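PDB 4Z8W: major pollen allergen Pla l 1 from Plantago lanceolata, which is a secreted plantain pollen allergen of the Ole e 1-like family that probably binds zinc. Local coordinates for residues Pro66-Leu78 with Ile97-Thr109. Sequence-based numbering, arbitrary orientation.
With ZN (zinc ion), chain B.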
# COMPACT_ATOMS: atom_id res chain seq x y z
N PRO A 66 8.21 -7.60 -6.91
CA PRO A 66 9.29 -7.58 -7.94
C PRO A 66 8.66 -7.09 -9.24
O PRO A 66 7.63 -7.60 -9.64
CB PRO A 66 9.71 -9.08 -8.06
CG PRO A 66 8.54 -9.85 -7.53
CD PRO A 66 7.52 -8.91 -6.89
N VAL A 67 9.19 -6.04 -9.82
CA VAL A 67 8.56 -5.43 -11.01
C VAL A 67 9.57 -5.58 -12.17
O VAL A 67 10.74 -5.44 -11.95
CB VAL A 67 8.35 -3.94 -10.71
CG1 VAL A 67 8.03 -3.11 -11.99
CG2 VAL A 67 7.23 -3.85 -9.63
N VAL A 68 9.10 -5.88 -13.37
CA VAL A 68 10.00 -5.93 -14.52
C VAL A 68 9.66 -4.74 -15.41
O VAL A 68 8.48 -4.52 -15.75
CB VAL A 68 9.74 -7.23 -15.33
CG1 VAL A 68 10.75 -7.38 -16.49
CG2 VAL A 68 9.76 -8.46 -14.40
N GLY A 69 10.67 -3.97 -15.78
CA GLY A 69 10.48 -2.91 -16.79
C GLY A 69 10.19 -1.58 -16.08
O GLY A 69 9.90 -1.57 -14.86
N TYR A 70 10.30 -0.47 -16.81
CA TYR A 70 9.93 0.83 -16.23
C TYR A 70 8.41 0.99 -16.42
O TYR A 70 7.83 0.36 -17.33
CB TYR A 70 10.69 2.00 -16.89
CG TYR A 70 12.20 1.95 -16.71
CD1 TYR A 70 12.81 2.46 -15.57
CD2 TYR A 70 13.02 1.40 -17.73
CE1 TYR A 70 14.21 2.42 -15.43
CE2 TYR A 70 14.41 1.36 -17.62
CZ TYR A 70 14.98 1.87 -16.47
OH TYR A 70 16.34 1.85 -16.36
N HIS A 71 7.75 1.80 -15.59
CA HIS A 71 6.29 1.98 -15.77
C HIS A 71 5.89 3.35 -15.39
O HIS A 71 6.66 4.08 -14.77
CB HIS A 71 5.43 0.93 -15.01
CG HIS A 71 5.74 -0.49 -15.35
ND1 HIS A 71 5.04 -1.21 -16.30
CD2 HIS A 71 6.71 -1.33 -14.89
CE1 HIS A 71 5.57 -2.42 -16.42
NE2 HIS A 71 6.59 -2.51 -15.59
N GLU A 72 4.69 3.74 -15.82
CA GLU A 72 4.09 5.04 -15.45
C GLU A 72 2.70 4.77 -14.90
O GLU A 72 2.11 3.66 -15.16
CB GLU A 72 3.98 6.00 -16.71
CG GLU A 72 5.33 6.39 -17.39
CD GLU A 72 6.31 7.25 -16.54
OE1 GLU A 72 5.95 7.68 -15.43
OE2 GLU A 72 7.45 7.55 -17.01
N ASP A 73 2.23 5.72 -14.10
CA ASP A 73 0.86 5.76 -13.57
C ASP A 73 0.68 4.51 -12.74
O ASP A 73 -0.27 3.76 -12.94
CB ASP A 73 -0.23 5.85 -14.65
CG ASP A 73 0.08 6.88 -15.71
OD1 ASP A 73 0.49 7.98 -15.37
OD2 ASP A 73 -0.10 6.60 -16.90
N CYS A 74 1.58 4.35 -11.77
CA CYS A 74 1.56 3.18 -10.90
C CYS A 74 1.12 3.51 -9.50
O CYS A 74 1.59 4.52 -8.90
CB CYS A 74 2.98 2.63 -10.81
SG CYS A 74 3.62 2.08 -12.40
N GLU A 75 0.33 2.62 -8.90
CA GLU A 75 -0.00 2.78 -7.51
C GLU A 75 -0.36 1.51 -6.82
O GLU A 75 -0.78 0.52 -7.47
CB GLU A 75 -1.10 3.85 -7.29
CG GLU A 75 -2.45 3.43 -7.78
CD GLU A 75 -3.38 4.63 -8.02
OE1 GLU A 75 -4.60 4.42 -8.03
OE2 GLU A 75 -2.91 5.76 -8.26
N ILE A 76 -0.15 1.51 -5.50
CA ILE A 76 -0.38 0.34 -4.66
C ILE A 76 -1.69 0.50 -3.89
O ILE A 76 -1.90 1.52 -3.17
CB ILE A 76 0.79 0.00 -3.72
CG1 ILE A 76 2.05 -0.38 -4.49
CG2 ILE A 76 0.46 -1.27 -2.89
CD1 ILE A 76 2.80 0.82 -5.01
N LYS A 77 -2.59 -0.51 -4.00
CA LYS A 77 -3.83 -0.52 -3.19
C LYS A 77 -3.93 -1.71 -2.23
O LYS A 77 -3.35 -2.76 -2.50
CB LYS A 77 -5.10 -0.41 -4.08
CG LYS A 77 -5.39 -1.63 -4.98
CD LYS A 77 -6.60 -1.29 -5.90
CE LYS A 77 -6.90 -2.39 -6.91
NZ LYS A 77 -6.75 -3.74 -6.29
N LEU A 78 -4.59 -1.52 -1.08
CA LEU A 78 -4.88 -2.65 -0.18
C LEU A 78 -5.95 -3.49 -0.89
O LEU A 78 -6.76 -2.95 -1.61
CB LEU A 78 -5.50 -2.17 1.11
CG LEU A 78 -4.60 -1.31 2.00
CD1 LEU A 78 -5.36 -0.83 3.25
CD2 LEU A 78 -3.33 -2.07 2.33
N ILE A 97 -10.63 6.39 -2.40
CA ILE A 97 -9.81 5.43 -1.71
C ILE A 97 -8.34 5.89 -1.77
O ILE A 97 -7.88 6.35 -2.81
CB ILE A 97 -9.94 4.08 -2.42
CG1 ILE A 97 -11.40 3.59 -2.39
CG2 ILE A 97 -8.90 3.08 -1.89
CD1 ILE A 97 -11.72 2.64 -1.25
N GLN A 98 -7.57 5.73 -0.70
CA GLN A 98 -6.14 6.14 -0.71
C GLN A 98 -5.22 5.03 -1.29
O GLN A 98 -5.31 3.87 -0.89
CB GLN A 98 -5.69 6.48 0.71
CG GLN A 98 -4.27 7.01 0.89
CD GLN A 98 -3.89 7.02 2.38
OE1 GLN A 98 -4.71 7.38 3.23
NE2 GLN A 98 -2.66 6.61 2.70
N THR A 99 -4.32 5.38 -2.22
CA THR A 99 -3.40 4.36 -2.74
C THR A 99 -2.02 4.99 -2.53
O THR A 99 -1.94 6.24 -2.39
CB THR A 99 -3.64 4.05 -4.24
OG1 THR A 99 -3.48 5.24 -4.96
CG2 THR A 99 -5.05 3.56 -4.50
N SER A 100 -0.96 4.16 -2.53
CA SER A 100 0.39 4.67 -2.45
C SER A 100 1.01 4.77 -3.83
O SER A 100 1.16 3.76 -4.51
CB SER A 100 1.27 3.80 -1.51
OG SER A 100 0.82 4.04 -0.19
N LYS A 101 1.45 5.97 -4.21
CA LYS A 101 2.03 6.12 -5.52
C LYS A 101 3.48 5.64 -5.47
O LYS A 101 4.17 5.72 -4.46
CB LYS A 101 2.01 7.62 -5.93
CG LYS A 101 0.68 8.05 -6.58
CD LYS A 101 -0.52 7.52 -5.86
CE LYS A 101 -1.80 8.29 -6.19
NZ LYS A 101 -2.52 8.32 -4.89
N VAL A 102 3.98 5.24 -6.61
CA VAL A 102 5.36 4.86 -6.70
C VAL A 102 5.89 5.41 -8.01
O VAL A 102 5.15 5.52 -9.00
CB VAL A 102 5.56 3.32 -6.62
CG1 VAL A 102 4.83 2.58 -7.74
CG2 VAL A 102 7.02 2.91 -6.54
N ASP A 103 7.19 5.70 -8.00
CA ASP A 103 7.93 6.18 -9.18
C ASP A 103 8.76 5.05 -9.74
O ASP A 103 9.76 4.64 -9.15
CB ASP A 103 8.83 7.37 -8.78
CG ASP A 103 9.85 7.75 -9.86
OD1 ASP A 103 9.69 7.35 -11.05
OD2 ASP A 103 10.81 8.50 -9.50
N LEU A 104 8.35 4.56 -10.91
CA LEU A 104 9.09 3.52 -11.63
C LEU A 104 9.50 4.10 -13.01
O LEU A 104 9.68 3.32 -13.99
CB LEU A 104 8.25 2.23 -11.84
CG LEU A 104 7.85 1.57 -10.47
CD1 LEU A 104 6.70 0.56 -10.68
CD2 LEU A 104 9.04 0.87 -9.76
N SER A 105 9.64 5.43 -13.08
CA SER A 105 9.93 6.11 -14.37
C SER A 105 11.41 5.97 -14.72
O SER A 105 12.32 6.17 -13.84
CB SER A 105 9.59 7.63 -14.33
OG SER A 105 9.63 8.25 -15.62
N LYS A 106 11.66 5.62 -15.99
CA LYS A 106 12.99 5.68 -16.60
C LYS A 106 13.57 7.09 -16.65
O LYS A 106 14.80 7.26 -16.65
CB LYS A 106 12.88 5.13 -18.04
CG LYS A 106 14.19 5.01 -18.82
CD LYS A 106 13.85 4.87 -20.32
CE LYS A 106 15.06 5.09 -21.24
NZ LYS A 106 15.98 3.92 -21.13
N ASN A 107 12.70 8.12 -16.64
CA ASN A 107 13.13 9.47 -16.98
C ASN A 107 13.75 10.36 -15.90
O ASN A 107 13.68 11.60 -15.98
CB ASN A 107 12.00 10.20 -17.74
CG ASN A 107 11.37 9.32 -18.77
OD1 ASN A 107 12.08 8.66 -19.54
ND2 ASN A 107 10.02 9.33 -18.84
N THR A 108 14.34 9.74 -14.89
CA THR A 108 14.98 10.48 -13.79
C THR A 108 16.44 10.10 -13.58
O THR A 108 16.96 9.15 -14.19
CB THR A 108 14.34 10.12 -12.43
OG1 THR A 108 14.67 8.73 -12.11
CG2 THR A 108 12.81 10.36 -12.42
N THR A 109 17.10 10.80 -12.65
CA THR A 109 18.49 10.41 -12.29
C THR A 109 18.51 9.54 -11.01
O THR A 109 19.56 9.42 -10.36
CB THR A 109 19.38 11.69 -12.08
OG1 THR A 109 18.72 12.57 -11.17
CG2 THR A 109 19.59 12.48 -13.42
ZN ZN B . 0.71 9.14 -17.00
O HOH W 1 6.35 5.73 -12.49
O HOH W 2 9.22 5.51 -17.78
O HOH W 3 7.41 8.51 -19.56
O HOH W 4 -5.88 1.04 -0.56
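Ile76 and Ser100 form an antiparallel hydrogen-bonded pair. Ile76 N reaches Ser100 O at 2.8 Å, and Ser100 N returns a bond to Ile76 O. Val102 CG1 touches Cys74 CB at 3.6 Å and also meets Ile76 CD1. On the other face Glu75 crosses Thr99. With chi1 at 70°, Glu75 CG sits between its own N and carbonyl carbon, and the carboxylate passes over Thr99 OG1 without a hydrogen bond. Lys101 runs alongside Glu75, but its NZ stays 4.3 Å from Glu75 OE2 and bonds Thr99 OG1 instead.

One water bridges His71 O and Leu104 N, while His71 N donates to Leu104 O at 2.9 Å from above the carbonyl plane. Leu104 CD1 touches both Val67 CG1, tip to tip, and Cys74 SG. Farther along, Glu72 OE2 accepts from Ser105 OG at 2.7 Å, on its syn side, and from two waters that lead to Lys106 N and, weakly, Asn107 ND2. Lys106 CB lies over one face of the Tyr70 ring, 3.6 Å from the centroid, a CH-pi contact.

Strand 100-102 is an outermost strand of a four-stranded antiparallel sheet, paired with 74-80. This sheet packs against strands 8-18 and 114-123, so Ile76 also meets Val11 and Val102 meets Val117. Cys74 is tied to Cys42 by a disulfide. Next to it, Asp73 OD1 binds zinc at 2.0 Å, together with Asp45.

Ser105 OG also accepts from Asn107 N in an ST turn, and Asp103 OD1 holds Ser105 N in an Asx turn. Val68 O lies close to the plane of the His71 ring and accepts from His71 NE2; Asp44 is hydrogen-bonded to His71 ND1.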